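Local coordinates for E3 SUMO-protein ligase SIZ1 (Saccharomyces cerevisiae, PDB 3I2D), which acts as an E3 ligase that attaches SUMO to septins and PCNA in yeast, at residues Met85-Thr90 / Lys193-Phe198; Asn143-Asn148 / Val184-Ala189. One frame throughout, in Å; residues are numbered along the deposited sequence.

Contact 1 (Met85-Thr90 / Lys193-Phe198)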
loop_
_atom_site.group_PDB
_atom_site.type_symbol
_atom_site.label_atom_id
_atom_site.label_comp_id
_atom_site.label_asym_id
_atom_site.label_seq_id
_atom_site.Cartn_x
_atom_site.Cartn_y
_atom_site.Cartn_z
ATOM N N MET A 85 -4.391 -9.190 -21.783
ATOM C CA MET A 85 -3.441 -9.822 -22.686
ATOM C C MET A 85 -2.703 -10.988 -22.030
ATOM O O MET A 85 -2.733 -11.170 -20.811
ATOM C CB MET A 85 -2.443 -8.769 -23.169
ATOM C CG MET A 85 -3.117 -7.456 -23.543
ATOM S SD MET A 85 -1.991 -6.079 -23.843
ATOM C CE MET A 85 -1.385 -5.716 -22.203
ATOM N N ASN A 86 -2.044 -11.785 -22.855
ATOM C CA ASN A 86 -1.284 -12.919 -22.364
ATOM C C ASN A 86 0.121 -12.795 -22.911
ATOM O O ASN A 86 0.315 -12.366 -24.052
ATOM C CB ASN A 86 -1.907 -14.222 -22.846
ATOM C CG ASN A 86 -3.303 -14.423 -22.307
ATOM O OD1 ASN A 86 -3.486 -14.933 -21.198
ATOM N ND2 ASN A 86 -4.304 -14.006 -23.082
ATOM N N VAL A 87 1.095 -13.130 -22.074
ATOM C CA VAL A 87 2.495 -13.106 -22.447
ATOM C C VAL A 87 2.871 -14.572 -22.574
ATOM O O VAL A 87 2.674 -15.362 -21.645
ATOM C CB VAL A 87 3.350 -12.426 -21.364
ATOM C CG1 VAL A 87 4.830 -12.621 -21.661
ATOM C CG2 VAL A 87 3.035 -10.946 -21.319
ATOM N N GLU A 88 3.398 -14.943 -23.731
ATOM C CA GLU A 88 3.778 -16.329 -23.979
ATOM C C GLU A 88 5.242 -16.631 -23.695
ATOM O O GLU A 88 6.056 -15.730 -23.485
ATOM C CB GLU A 88 3.474 -16.694 -25.432
ATOM C CG GLU A 88 2.012 -16.994 -25.726
ATOM C CD GLU A 88 1.756 -17.229 -27.211
ATOM O OE1 GLU A 88 0.697 -17.808 -27.549
ATOM O OE2 GLU A 88 2.612 -16.826 -28.038
ATOM N N VAL A 89 5.561 -17.920 -23.692
ATOM C CA VAL A 89 6.919 -18.386 -23.483
ATOM C C VAL A 89 7.579 -18.362 -24.852
ATOM O O VAL A 89 7.119 -19.029 -25.776
ATOM C CB VAL A 89 6.902 -19.799 -22.943
ATOM C CG1 VAL A 89 8.319 -20.297 -22.740
ATOM C CG2 VAL A 89 6.145 -19.817 -21.628
ATOM N N THR A 90 8.651 -17.587 -24.985
ATOM C CA THR A 90 9.344 -17.435 -26.265
ATOM C C THR A 90 10.816 -17.226 -25.990
ATOM O O THR A 90 11.168 -16.620 -24.988
ATOM C CB THR A 90 8.798 -16.197 -27.055
ATOM O OG1 THR A 90 9.575 -15.983 -28.240
ATOM C CG2 THR A 90 8.881 -14.945 -26.210
ATOM N N LYS A 193 8.180 -18.184 -18.489
ATOM C CA LYS A 193 6.884 -18.418 -17.878
ATOM C C LYS A 193 5.831 -17.579 -18.590
ATOM O O LYS A 193 6.178 -16.639 -19.291
ATOM C CB LYS A 193 6.962 -18.040 -16.397
ATOM C CG LYS A 193 8.276 -18.450 -15.776
ATOM C CD LYS A 193 8.181 -18.704 -14.276
ATOM C CE LYS A 193 7.217 -19.835 -13.928
ATOM N NZ LYS A 193 7.115 -19.983 -12.438
ATOM N N GLU A 194 4.556 -17.934 -18.436
ATOM C CA GLU A 194 3.471 -17.165 -19.044
ATOM C C GLU A 194 2.970 -16.109 -18.067
ATOM O O GLU A 194 3.005 -16.313 -16.858
ATOM C CB GLU A 194 2.307 -18.065 -19.435
ATOM C CG GLU A 194 2.453 -18.699 -20.796
ATOM C CD GLU A 194 1.170 -19.350 -21.268
ATOM O OE1 GLU A 194 0.656 -20.231 -20.538
ATOM O OE2 GLU A 194 0.679 -18.977 -22.361
ATOM N N TYR A 195 2.514 -14.976 -18.592
ATOM C CA TYR A 195 2.004 -13.906 -17.747
ATOM C C TYR A 195 0.663 -13.417 -18.285
ATOM O O TYR A 195 0.377 -13.535 -19.467
ATOM C CB TYR A 195 2.960 -12.713 -17.715
ATOM C CG TYR A 195 4.364 -12.987 -17.230
ATOM C CD1 TYR A 195 5.269 -13.720 -18.006
ATOM C CD2 TYR A 195 4.806 -12.462 -16.020
ATOM C CE1 TYR A 195 6.582 -13.913 -17.583
ATOM C CE2 TYR A 195 6.103 -12.646 -15.591
ATOM C CZ TYR A 195 6.987 -13.369 -16.373
ATOM O OH TYR A 195 8.272 -13.533 -15.930
ATOM N N LYS A 196 -0.159 -12.851 -17.418
ATOM C CA LYS A 196 -1.443 -12.345 -17.866
ATOM C C LYS A 196 -1.558 -10.911 -17.361
ATOM O O LYS A 196 -1.238 -10.625 -16.208
ATOM C CB LYS A 196 -2.579 -13.221 -17.318
ATOM C CG LYS A 196 -3.889 -13.071 -18.061
ATOM C CD LYS A 196 -4.897 -14.108 -17.599
ATOM C CE LYS A 196 -6.231 -14.003 -18.348
ATOM N NZ LYS A 196 -6.120 -14.275 -19.815
ATOM N N LEU A 197 -1.982 -10.002 -18.232
ATOM C CA LEU A 197 -2.123 -8.612 -17.841
ATOM C C LEU A 197 -3.588 -8.227 -17.754
ATOM O O LEU A 197 -4.427 -8.821 -18.420
ATOM C CB LEU A 197 -1.401 -7.706 -18.832
ATOM C CG LEU A 197 0.122 -7.854 -18.856
ATOM C CD1 LEU A 197 0.524 -9.215 -19.425
ATOM C CD2 LEU A 197 0.702 -6.752 -19.708
ATOM N N PHE A 198 -3.891 -7.245 -16.910
ATOM C CA PHE A 198 -5.251 -6.760 -16.736
ATOM C C PHE A 198 -5.231 -5.250 -16.661
ATOM O O PHE A 198 -4.303 -4.661 -16.120
ATOM C CB PHE A 198 -5.861 -7.269 -15.444
ATOM C CG PHE A 198 -5.956 -8.751 -15.356
ATOM C CD1 PHE A 198 -4.841 -9.516 -15.046
ATOM C CD2 PHE A 198 -7.170 -9.387 -15.555
ATOM C CE1 PHE A 198 -4.938 -10.897 -14.932
ATOM C CE2 PHE A 198 -7.279 -10.761 -15.444
ATOM C CZ PHE A 198 -6.166 -11.520 -15.132
HETATM O O HOH W 1 3.336 -19.776 -23.975
#

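Contact 2 (Asn143-Asn148 / Val184-Ala189)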
loop_
_atom_site.group_PDB
_atom_site.type_symbol
_atom_site.label_atom_id
_atom_site.label_comp_id
_atom_site.label_asym_id
_atom_site.label_seq_id
_atom_site.Cartn_x
_atom_site.Cartn_y
_atom_site.Cartn_z
ATOM N N ASN A 143 11.116 -5.633 -20.896
ATOM C CA ASN A 143 9.875 -5.317 -21.583
ATOM C C ASN A 143 9.805 -3.853 -21.944
ATOM O O ASN A 143 10.571 -3.032 -21.449
ATOM C CB ASN A 143 8.663 -5.700 -20.721
ATOM C CG ASN A 143 8.356 -4.680 -19.621
ATOM O OD1 ASN A 143 8.039 -3.532 -19.902
ATOM N ND2 ASN A 143 8.429 -5.111 -18.366
ATOM N N GLU A 144 8.903 -3.537 -22.849
ATOM C CA GLU A 144 8.683 -2.164 -23.242
ATOM C C GLU A 144 7.196 -2.003 -23.428
ATOM O O GLU A 144 6.595 -2.681 -24.257
ATOM C CB GLU A 144 9.388 -1.814 -24.536
ATOM C CG GLU A 144 9.059 -0.403 -24.946
ATOM C CD GLU A 144 9.969 0.115 -26.021
ATOM O OE1 GLU A 144 11.200 0.152 -25.772
ATOM O OE2 GLU A 144 9.447 0.479 -27.106
ATOM N N LEU A 145 6.607 -1.117 -22.635
ATOM C CA LEU A 145 5.175 -0.873 -22.702
ATOM C C LEU A 145 4.891 0.447 -23.401
ATOM O O LEU A 145 5.521 1.474 -23.116
ATOM C CB LEU A 145 4.580 -0.844 -21.297
ATOM C CG LEU A 145 3.064 -0.711 -21.191
ATOM C CD1 LEU A 145 2.374 -1.945 -21.764
ATOM C CD2 LEU A 145 2.702 -0.532 -19.739
ATOM N N ARG A 146 3.941 0.404 -24.327
ATOM C CA ARG A 146 3.542 1.584 -25.070
ATOM C C ARG A 146 2.037 1.731 -25.048
ATOM O O ARG A 146 1.293 0.747 -25.127
ATOM C CB ARG A 146 4.008 1.496 -26.522
ATOM C CG ARG A 146 5.427 1.935 -26.758
ATOM C CD ARG A 146 5.859 1.682 -28.198
ATOM N NE ARG A 146 7.237 2.117 -28.390
ATOM C CZ ARG A 146 7.617 3.392 -28.444
ATOM N NH1 ARG A 146 6.719 4.363 -28.335
ATOM N NH2 ARG A 146 8.899 3.702 -28.580
ATOM N N CYS A 147 1.594 2.972 -24.917
ATOM C CA CYS A 147 0.175 3.277 -24.935
ATOM C C CYS A 147 0.013 4.323 -26.024
ATOM O O CYS A 147 0.602 5.407 -25.941
ATOM C CB CYS A 147 -0.289 3.850 -23.604
ATOM S SG CYS A 147 -2.072 3.933 -23.529
ATOM N N ASN A 148 -0.776 3.994 -27.045
ATOM C CA ASN A 148 -0.986 4.889 -28.172
ATOM C C ASN A 148 0.370 5.439 -28.635
ATOM O O ASN A 148 0.618 6.649 -28.623
ATOM C CB ASN A 148 -1.933 6.030 -27.792
ATOM C CG ASN A 148 -3.286 5.531 -27.304
ATOM O OD1 ASN A 148 -3.852 4.585 -27.856
ATOM N ND2 ASN A 148 -3.819 6.181 -26.273
ATOM N N VAL A 184 -2.697 -0.360 -26.640
ATOM C CA VAL A 184 -1.661 -0.690 -25.679
ATOM C C VAL A 184 -0.853 -1.833 -26.243
ATOM O O VAL A 184 -1.409 -2.798 -26.752
ATOM C CB VAL A 184 -2.256 -1.155 -24.354
ATOM C CG1 VAL A 184 -1.141 -1.545 -23.405
ATOM C CG2 VAL A 184 -3.095 -0.053 -23.758
ATOM N N GLU A 185 0.463 -1.735 -26.144
ATOM C CA GLU A 185 1.300 -2.802 -26.652
ATOM C C GLU A 185 2.443 -3.115 -25.695
ATOM O O GLU A 185 3.171 -2.217 -25.270
ATOM C CB GLU A 185 1.853 -2.405 -28.012
ATOM C CG GLU A 185 2.407 -3.557 -28.820
ATOM C CD GLU A 185 2.769 -3.134 -30.234
ATOM O OE1 GLU A 185 1.871 -2.630 -30.955
ATOM O OE2 GLU A 185 3.950 -3.302 -30.618
ATOM N N LEU A 186 2.575 -4.390 -25.336
ATOM C CA LEU A 186 3.656 -4.831 -24.459
ATOM C C LEU A 186 4.621 -5.689 -25.265
ATOM O O LEU A 186 4.249 -6.719 -25.820
ATOM C CB LEU A 186 3.135 -5.669 -23.290
ATOM C CG LEU A 186 4.248 -6.231 -22.393
ATOM C CD1 LEU A 186 4.818 -5.140 -21.490
ATOM C CD2 LEU A 186 3.681 -7.351 -21.545
ATOM N N ILE A 187 5.863 -5.250 -25.334
ATOM C CA ILE A 187 6.878 -5.986 -26.048
ATOM C C ILE A 187 7.765 -6.658 -25.011
ATOM O O ILE A 187 8.329 -5.990 -24.148
ATOM C CB ILE A 187 7.743 -5.050 -26.887
ATOM C CG1 ILE A 187 6.872 -4.343 -27.926
ATOM C CG2 ILE A 187 8.862 -5.833 -27.548
ATOM C CD1 ILE A 187 7.652 -3.420 -28.808
ATOM N N TYR A 188 7.874 -7.979 -25.084
ATOM C CA TYR A 188 8.715 -8.718 -24.155
ATOM C C TYR A 188 9.698 -9.602 -24.903
ATOM O O TYR A 188 9.652 -9.705 -26.135
ATOM C CB TYR A 188 7.845 -9.562 -23.237
ATOM C CG TYR A 188 6.878 -10.453 -23.966
ATOM C CD1 TYR A 188 7.179 -11.786 -24.216
ATOM C CD2 TYR A 188 5.650 -9.959 -24.399
ATOM C CE1 TYR A 188 6.265 -12.617 -24.883
ATOM C CE2 TYR A 188 4.735 -10.773 -25.061
ATOM C CZ TYR A 188 5.047 -12.102 -25.303
ATOM O OH TYR A 188 4.153 -12.901 -25.977
ATOM N N ALA A 189 10.586 -10.245 -24.154
ATOM C CA ALA A 189 11.595 -11.115 -24.751
ATOM C C ALA A 189 12.179 -12.100 -23.758
ATOM O O ALA A 189 12.342 -11.782 -22.593
ATOM C CB ALA A 189 12.722 -10.275 -25.334
#

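Contact 1 (Met85-Thr90 / Lys193-Phe198)
N86 and K196 meet by their polar ends on the more open face of an antiparallel strand pair. The side chains lie side by side and point the same way. K196 turns at its last torsion (chi4 64°), which brings NZ to 3.0 Å from N86 OD1, slightly tilted from the amide plane. An alanine in place of K196 would probably leave N86 OD1 without its ammonium partner and its amide freer to turn. Backbone bonds join the strands: V87 N to Y195 O is 2.7 Å, and Y195 N bonds to V87 O and L197 N to M85 O. Beyond the paired residues, a water accepts from V89 N and donates weakly to E194 OE2. The other face is largely apolar. The CB atoms of V87 and Y195 are 3.7 Å apart, and V87 CG1 reaches Y195 CD1 obliquely. V87 CG2 packs on L197 CD1 at 3.6 Å, while M85 CE meets L197 CD2. This face turns toward strand 182-191, where L186 takes V87 and L197. M85 reaches strand 93-100. On the far side of 193-198, strand 117-125 continues the sheet, with L197 on L121 and S123.

Contact 2 (Asn143-Asn148 / Val184-Ala189)
N143 presents one face of its side-chain amide to L186. Methyl CD1 of L186 lies over that face, toward its CB and OD1 side, 3.9 Å from N143 OD1. Chi1 of 79° puts CG between the backbone N and the carbonyl carbon. The bond of ND2 to P140 O helps to fix the amide's turn. The ring of Y188 leads away from 143-148: V87 CG1 lies over one face of the ring, close to its centre, and the Y188 hydroxyl is hydrogen-bonded to E88 N. Two pairs of backbone bonds join the strands. E144 N to I187 O is 2.8 Å and I187 N to E144 O is 2.9 Å; R146 and E185 exchange a similar pair. Between these, L145 faces L186 as a non-hydrogen-bonded pair. L145 CD1 reaches V184 CG1 at 3.9 Å and L186 CD1 at 4.0 Å, and C147 SG touches V184 CG2. These apolar groups share the buried face. On the other face, R146 NE forms a salt bridge to E144 OE2 at 3.0 Å, its hydrogen bond bent and weak, while E144 OE1 has a weak bond to Q151. V184, L186 and Y188 also touch strand 74-90 of a second sheet. The arrangement is that of antiparallel strands with one apolar and one largely polar face, here in the PINIT domain, where two sheets pack face to face.

How the contacts relate
From the N terminus, strand 74-90 comes first and supplies 85-90. The chain then runs through strands 93-100 and 117-125 to 143-148. Contact 2 closes the shorter loop, when strand 182-191 returns to pair with 143-147. Contact 1 closes the longer one straight after, when strand 195-204 pairs with 74-90. Contact 2 is therefore nested within contact 1, and the two do not cross. Each lies in a different antiparallel sheet of the PINIT domain. Their centres are about 12 Å apart, and the sheets touch between them: L186 CD2 packs 3.6 Å from L197 CD2.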